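Local coordinates for protein carbohydrate oxidase (Microdochium nivale, PDB 3RJ8) that oxidises the C1 hydroxyl of mono-, oligo- and polysaccharides to the corresponding lactones, reducing molecular oxygen to hydrogen peroxide with FAD as cofactor, at residues 35-40 and 75-80; 161-166 and 182-187. One frame throughout, in Å; residues are numbered along the deposited sequence.

Contact 1: residues 35-40 and 75-80; sequences YIPTAI and FGFGGE. With K (potassium ion), chain G; FAD (flavin-adenine dinucleotide), chain C.
The phenol ring of Tyr35 lies flat against the backbone of Gly79 and Glu80. The N of Glu80 stands over the centre of the Tyr35 ring, 3.4 Å above its plane, while the carbonyl carbon of Gly79 covers the same face nearer the rim. Over that face, CA of Glu80 comes within 3.5 Å of CD2 of Tyr35. At the far end of the ring, OH of Tyr35 lies 3.4 Å from the O of Gly79. At the root of the side chain, CB of Tyr35 meets CB of Phe77 at 3.8 Å. The Phe77 ring then reaches the other segment twice. Its CD1 lies beside the O of Tyr35, and CG of Pro37 approaches the ring at its edge, near its plane, 3.9 Å from CD1 of Phe77. Both segments belong to the FAD-binding part of this oxygen-dependent, FAD-linked oxidoreductase: residues 75-80 lie in the loop between strands 63-66 and 84-87, and residues 35-40 run into strand 39-42, the parallel neighbour of 84-87. With CG of Tyr35 beside its own backbone N (chi1 -68°), the ring is carried over the Gly79-Glu80 peptide. The 3-10 turn that holds Phe77 is closed by a bond from Gly78 N to Phe75 O. The cofactor's adenosine ribose approaches this turn, with FAD C3B 3.9 Å from Gly76 N. Further out, Ile36 O binds the potassium ion at 2.9 Å, the backbone of Ile36 pairs with Gly82, and the carboxylate of Glu80 is hydrogen-bonded to His83 through OE2.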
loop_
_atom_site.group_PDB
_atom_site.type_symbol
_atom_site.label_atom_id
_atom_site.label_comp_id
_atom_site.label_asym_id
_atom_site.label_seq_id
_atom_site.Cartn_x
_atom_site.Cartn_y
_atom_site.Cartn_z
ATOM N N TYR A 35 7.055 -18.366 -4.864
ATOM C CA TYR A 35 8.161 -18.886 -4.056
ATOM C C TYR A 35 7.682 -20.084 -3.272
ATOM O O TYR A 35 6.479 -20.242 -3.043
ATOM C CB TYR A 35 8.755 -17.821 -3.122
ATOM C CG TYR A 35 9.485 -16.717 -3.837
ATOM C CD1 TYR A 35 8.993 -15.409 -3.825
ATOM C CD2 TYR A 35 10.654 -16.977 -4.550
ATOM C CE1 TYR A 35 9.670 -14.373 -4.490
ATOM C CE2 TYR A 35 11.335 -15.959 -5.219
ATOM C CZ TYR A 35 10.837 -14.659 -5.182
ATOM O OH TYR A 35 11.501 -13.660 -5.845
ATOM N N ILE A 36 8.625 -20.929 -2.879
ATOM C CA ILE A 36 8.299 -22.167 -2.209
ATOM C C ILE A 36 8.803 -22.127 -0.761
ATOM O O ILE A 36 9.981 -22.353 -0.512
ATOM C CB ILE A 36 8.892 -23.374 -2.999
ATOM C CG1 ILE A 36 8.575 -23.236 -4.490
ATOM C CG2 ILE A 36 8.399 -24.706 -2.440
ATOM C CD1 ILE A 36 9.154 -24.321 -5.336
ATOM N N PRO A 37 7.907 -21.846 0.205
ATOM C CA PRO A 37 8.358 -21.861 1.600
ATOM C C PRO A 37 8.670 -23.284 2.043
ATOM O O PRO A 37 8.210 -24.253 1.419
ATOM C CB PRO A 37 7.146 -21.311 2.372
ATOM C CG PRO A 37 6.209 -20.773 1.317
ATOM C CD PRO A 37 6.456 -21.601 0.114
ATOM N N THR A 38 9.461 -23.429 3.095
ATOM C CA THR A 38 9.748 -24.767 3.571
ATOM C C THR A 38 8.512 -25.405 4.253
ATOM O O THR A 38 8.351 -26.633 4.271
ATOM C CB THR A 38 11.018 -24.810 4.437
ATOM O OG1 THR A 38 11.379 -26.177 4.647
ATOM C CG2 THR A 38 10.802 -24.127 5.779
ATOM N N ALA A 39 7.651 -24.541 4.794
ATOM C CA ALA A 39 6.413 -24.939 5.428
ATOM C C ALA A 39 5.567 -23.696 5.595
ATOM O O ALA A 39 6.101 -22.586 5.635
ATOM C CB ALA A 39 6.661 -25.607 6.795
ATOM N N ILE A 40 4.251 -23.903 5.690
ATOM C CA ILE A 40 3.287 -22.843 5.889
ATOM C C ILE A 40 2.502 -23.085 7.181
ATOM O O ILE A 40 1.705 -24.027 7.281
ATOM C CB ILE A 40 2.309 -22.738 4.701
ATOM C CG1 ILE A 40 3.068 -22.588 3.369
ATOM C CG2 ILE A 40 1.362 -21.559 4.904
ATOM C CD1 ILE A 40 2.168 -22.643 2.142
ATOM N N PHE A 75 6.857 -10.560 -1.207
ATOM C CA PHE A 75 7.677 -10.501 0.006
ATOM C C PHE A 75 7.066 -11.238 1.211
ATOM O O PHE A 75 7.802 -11.671 2.110
ATOM C CB PHE A 75 8.066 -9.059 0.352
ATOM C CG PHE A 75 9.199 -8.500 -0.495
ATOM C CD1 PHE A 75 10.157 -9.339 -1.067
ATOM C CD2 PHE A 75 9.313 -7.127 -0.699
ATOM C CE1 PHE A 75 11.205 -8.814 -1.835
ATOM C CE2 PHE A 75 10.361 -6.587 -1.466
ATOM C CZ PHE A 75 11.306 -7.430 -2.032
ATOM N N GLY A 76 5.739 -11.407 1.218
ATOM C CA GLY A 76 5.075 -12.261 2.219
ATOM C C GLY A 76 5.669 -13.671 2.340
ATOM O O GLY A 76 5.604 -14.303 3.408
ATOM N N PHE A 77 6.236 -14.160 1.236
ATOM C CA PHE A 77 6.960 -15.436 1.177
ATOM C C PHE A 77 8.396 -15.333 1.679
ATOM O O PHE A 77 9.023 -16.337 1.987
ATOM C CB PHE A 77 7.016 -15.919 -0.273
ATOM C CG PHE A 77 5.684 -16.324 -0.838
ATOM C CD1 PHE A 77 5.314 -17.668 -0.879
ATOM C CD2 PHE A 77 4.796 -15.359 -1.338
ATOM C CE1 PHE A 77 4.084 -18.052 -1.400
ATOM C CE2 PHE A 77 3.568 -15.732 -1.857
ATOM C CZ PHE A 77 3.215 -17.083 -1.893
ATOM N N GLY A 78 8.935 -14.126 1.722
ATOM C CA GLY A 78 10.353 -13.932 2.027
ATOM C C GLY A 78 11.182 -13.448 0.850
ATOM O O GLY A 78 12.355 -13.146 1.016
ATOM N N GLY A 79 10.585 -13.381 -0.338
ATOM C CA GLY A 79 11.246 -12.835 -1.512
ATOM C C GLY A 79 12.257 -13.793 -2.094
ATOM O O GLY A 79 13.153 -13.383 -2.838
ATOM N N GLU A 80 12.084 -15.074 -1.760
ATOM C CA GLU A 80 13.018 -16.172 -2.079
ATOM C C GLU A 80 12.410 -17.470 -1.528
ATOM O O GLU A 80 11.495 -17.418 -0.717
ATOM C CB GLU A 80 14.394 -15.933 -1.447
ATOM C CG GLU A 80 14.363 -15.913 0.063
ATOM C CD GLU A 80 15.721 -15.703 0.701
ATOM O OE1 GLU A 80 16.714 -15.492 -0.032
ATOM O OE2 GLU A 80 15.787 -15.744 1.950
HETATM K K K G . 11.421 -24.793 -0.174
HETATM P PA FAD C . 1.649 -9.154 2.158
HETATM O O1A FAD C . 0.903 -10.210 2.960
HETATM O O2A FAD C . 2.232 -9.662 0.859
HETATM O O5B FAD C . 2.754 -8.427 3.078
HETATM C C5B FAD C . 3.532 -7.339 2.621
HETATM C C4B FAD C . 4.672 -7.139 3.616
HETATM O O4B FAD C . 4.143 -7.024 4.933
HETATM C C3B FAD C . 5.633 -8.322 3.647
HETATM O O3B FAD C . 6.916 -7.850 3.958
HETATM C C2B FAD C . 5.134 -9.107 4.840
HETATM O O2B FAD C . 6.091 -9.970 5.396
HETATM C C1B FAD C . 4.707 -8.004 5.779
HETATM N N9A FAD C . 3.687 -8.445 6.729
HETATM C C8A FAD C . 2.521 -9.125 6.447
HETATM N N7A FAD C . 1.866 -9.324 7.600
HETATM C C5A FAD C . 2.572 -8.759 8.615
HETATM C C6A FAD C . 2.364 -8.665 9.996
HETATM N N6A FAD C . 1.281 -9.177 10.584
HETATM N N1A FAD C . 3.302 -8.006 10.770
HETATM C C2A FAD C . 4.425 -7.456 10.207
HETATM N N3A FAD C . 4.631 -7.571 8.845
HETATM C C4A FAD C . 3.722 -8.207 8.067
HETATM N N1 FAD C . -1.594 0.392 -1.800
HETATM C C2 FAD C . -2.040 1.624 -1.370
HETATM O O2 FAD C . -1.378 2.307 -0.585
HETATM N N3 FAD C . -3.322 1.996 -1.725
HETATM C C4 FAD C . -4.126 1.326 -2.617
HETATM O O4 FAD C . -5.304 1.649 -2.732
HETATM C C4X FAD C . -3.653 -0.050 -2.999
HETATM N N5 FAD C . -4.344 -0.781 -3.839
HETATM C C5X FAD C . -3.968 -2.085 -4.072
HETATM C C6 FAD C . -4.846 -2.965 -4.748
HETATM C C7 FAD C . -4.447 -4.268 -4.981
HETATM C C7M FAD C . -5.338 -5.193 -5.811
HETATM C C8 FAD C . -3.172 -4.734 -4.526
HETATM C C8M FAD C . -2.763 -6.187 -4.704
HETATM C C9 FAD C . -2.344 -3.897 -3.809
HETATM C C9A FAD C . -2.719 -2.555 -3.592
HETATM N N10 FAD C . -1.892 -1.657 -2.881
HETATM C C10 FAD C . -2.369 -0.445 -2.495
HETATM C "C1'" FAD C . -0.532 -2.071 -2.410
HETATM C "C2'" FAD C . -0.671 -2.724 -1.045
HETATM O "O2'" FAD C . -1.080 -1.749 -0.107
HETATM C "C3'" FAD C . 0.613 -3.430 -0.632
HETATM O "O3'" FAD C . 0.829 -4.492 -1.550
HETATM C "C4'" FAD C . 0.525 -3.969 0.798
HETATM O "O4'" FAD C . 1.823 -4.185 1.291
HETATM C "C5'" FAD C . -0.313 -5.250 0.833
HETATM O "O5'" FAD C . -0.361 -5.815 2.114
HETATM P P FAD C . -0.657 -7.390 2.291
HETATM O O1P FAD C . -0.897 -7.693 3.745
HETATM O O2P FAD C . -1.840 -7.814 1.454
HETATM O O3P FAD C . 0.721 -7.935 1.704
#

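Contact 2: residues 161-166 and 182-187; sequences VGVTVV and DLFWGI
A helix laid across a beta strand defines this contact: helix 182-187 runs nearly at right angles to strand 161-166, at 97° between their directions, with the two axes 9.5 Å apart at closest. The strand carries a classic beta bulge, Val161 and Gly162 both facing Lys201, and it is against this irregular stretch that Phe184 rests. The ring's outer end does the touching: CZ of Phe184 comes within 3.4 Å of C of Val161, and CE1 of Phe184 lies 3.6 Å from N of Gly162, the approach being oblique to the ring. CG of Phe184 stands opposite its backbone N (chi1 -164°), which swings the ring to the strand although its CB does not point there. Beyond the bulge, aliphatic contacts join in. Ile187 reaches tip to tip toward two valines: its CD1 meets CG2 of Val165 at 3.5 Å and CG2 of Val163 at 3.9 Å, while its CG2 branch lies 4.0 Å from CG1 of Val163. Val163 CG2 also borders the edge of the Phe184 ring, near its plane, 4.2 Å from CD1 of Phe184, so this valine touches both helix residues, which lie one turn apart. The strand sits between its antiparallel neighbours 172-175 and 196-206, and the former shares the helix: Leu183 touches Val173, and Phe184 touches Ala175. Helix 447-457 also packs on 181-190, where Trp185 touches Arg449 and Leu450, and Asp182 forms a salt bridge with Lys456.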
loop_
_atom_site.group_PDB
_atom_site.type_symbol
_atom_site.label_atom_id
_atom_site.label_comp_id
_atom_site.label_asym_id
_atom_site.label_seq_id
_atom_site.Cartn_x
_atom_site.Cartn_y
_atom_site.Cartn_z
ATOM N N VAL A 161 -2.991 3.416 16.733
ATOM C CA VAL A 161 -2.752 3.933 18.090
ATOM C C VAL A 161 -2.054 2.897 18.984
ATOM O O VAL A 161 -1.571 3.238 20.067
ATOM C CB VAL A 161 -4.079 4.422 18.783
ATOM C CG1 VAL A 161 -4.625 5.689 18.107
ATOM C CG2 VAL A 161 -5.146 3.314 18.836
ATOM N N GLY A 162 -1.993 1.644 18.531
ATOM C CA GLY A 162 -1.334 0.567 19.291
ATOM C C GLY A 162 -1.139 -0.722 18.501
ATOM O O GLY A 162 -1.869 -0.987 17.539
ATOM N N VAL A 163 -0.128 -1.504 18.881
ATOM C CA VAL A 163 0.091 -2.829 18.299
ATOM C C VAL A 163 0.520 -3.832 19.370
ATOM O O VAL A 163 1.218 -3.465 20.318
ATOM C CB VAL A 163 1.125 -2.850 17.111
ATOM C CG1 VAL A 163 0.550 -2.194 15.852
ATOM C CG2 VAL A 163 2.473 -2.208 17.508
ATOM N N THR A 164 0.076 -5.081 19.217
ATOM C CA THR A 164 0.640 -6.221 19.933
ATOM C C THR A 164 1.583 -6.884 18.931
ATOM O O THR A 164 1.158 -7.219 17.806
ATOM C CB THR A 164 -0.468 -7.232 20.366
ATOM O OG1 THR A 164 -1.508 -6.549 21.093
ATOM C CG2 THR A 164 0.107 -8.361 21.217
ATOM N N VAL A 165 2.853 -7.062 19.316
ATOM C CA VAL A 165 3.877 -7.548 18.379
ATOM C C VAL A 165 4.602 -8.793 18.875
ATOM O O VAL A 165 4.972 -8.872 20.049
ATOM C CB VAL A 165 4.952 -6.457 18.081
ATOM C CG1 VAL A 165 5.849 -6.879 16.923
ATOM C CG2 VAL A 165 4.308 -5.126 17.789
ATOM N N VAL A 166 4.834 -9.749 17.974
ATOM C CA VAL A 166 5.711 -10.890 18.253
ATOM C C VAL A 166 7.121 -10.565 17.726
ATOM O O VAL A 166 7.299 -10.319 16.535
ATOM C CB VAL A 166 5.167 -12.204 17.615
ATOM C CG1 VAL A 166 6.118 -13.366 17.850
ATOM C CG2 VAL A 166 3.750 -12.537 18.135
ATOM N N ASP A 182 9.763 3.651 20.439
ATOM C CA ASP A 182 10.730 3.459 19.353
ATOM C C ASP A 182 10.252 2.385 18.357
ATOM O O ASP A 182 10.324 2.593 17.143
ATOM C CB ASP A 182 12.139 3.132 19.889
ATOM C CG ASP A 182 12.141 1.982 20.914
ATOM O OD1 ASP A 182 11.063 1.622 21.454
ATOM O OD2 ASP A 182 13.241 1.447 21.190
ATOM N N LEU A 183 9.771 1.253 18.884
ATOM C CA LEU A 183 9.261 0.151 18.062
ATOM C C LEU A 183 7.981 0.594 17.327
ATOM O O LEU A 183 7.822 0.361 16.113
ATOM C CB LEU A 183 9.027 -1.100 18.924
ATOM C CG LEU A 183 8.402 -2.395 18.367
ATOM C CD1 LEU A 183 9.220 -2.974 17.217
ATOM C CD2 LEU A 183 8.224 -3.445 19.452
ATOM N N PHE A 184 7.090 1.251 18.067
ATOM C CA PHE A 184 5.881 1.846 17.504
ATOM C C PHE A 184 6.181 2.747 16.294
ATOM O O PHE A 184 5.470 2.698 15.293
ATOM C CB PHE A 184 5.149 2.642 18.587
ATOM C CG PHE A 184 3.718 2.978 18.245
ATOM C CD1 PHE A 184 2.815 1.978 17.905
ATOM C CD2 PHE A 184 3.274 4.298 18.292
ATOM C CE1 PHE A 184 1.472 2.282 17.601
ATOM C CE2 PHE A 184 1.944 4.620 18.003
ATOM C CZ PHE A 184 1.036 3.604 17.658
ATOM N N TRP A 185 7.235 3.558 16.402
ATOM C CA TRP A 185 7.644 4.490 15.337
ATOM C C TRP A 185 8.029 3.723 14.070
ATOM O O TRP A 185 7.621 4.085 12.965
ATOM C CB TRP A 185 8.782 5.385 15.829
ATOM C CG TRP A 185 9.336 6.340 14.813
ATOM C CD1 TRP A 185 8.945 7.643 14.595
ATOM C CD2 TRP A 185 10.406 6.084 13.893
ATOM N NE1 TRP A 185 9.703 8.204 13.583
ATOM C CE2 TRP A 185 10.595 7.268 13.127
ATOM C CE3 TRP A 185 11.209 4.969 13.628
ATOM C CZ2 TRP A 185 11.581 7.368 12.117
ATOM C CZ3 TRP A 185 12.186 5.061 12.630
ATOM C CH2 TRP A 185 12.368 6.261 11.887
ATOM N N GLY A 186 8.774 2.637 14.258
ATOM C CA GLY A 186 9.189 1.759 13.169
ATOM C C GLY A 186 8.062 0.966 12.525
ATOM O O GLY A 186 8.051 0.791 11.308
ATOM N N ILE A 187 7.113 0.492 13.336
ATOM C CA ILE A 187 5.978 -0.279 12.830
ATOM C C ILE A 187 5.079 0.598 11.955
ATOM O O ILE A 187 4.487 0.130 10.975
ATOM C CB ILE A 187 5.218 -1.003 13.983
ATOM C CG1 ILE A 187 5.841 -2.383 14.193
ATOM C CG2 ILE A 187 3.711 -1.187 13.680
ATOM C CD1 ILE A 187 5.768 -2.877 15.585
#

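In the fold
The two contacts hold different elements of the fold, with centres 24 Å apart and nearest atoms about 14 Å apart, and they follow one another along the chain. Contact 1 is partly buried and joins irregular chain at the three-stranded parallel sheet; an aromatic ring there meets mostly peptide backbone. Contact 2 is the more buried and sets a regular helix on the antiparallel sheet, combining branched aliphatic groups with one ring set against a bulge. Their interfaces are similar in size, 290 and 273 Å². Both come near the cofactor: 75-80 beside its ribose, and Ile187 with its side chain about 7 Å from FAD.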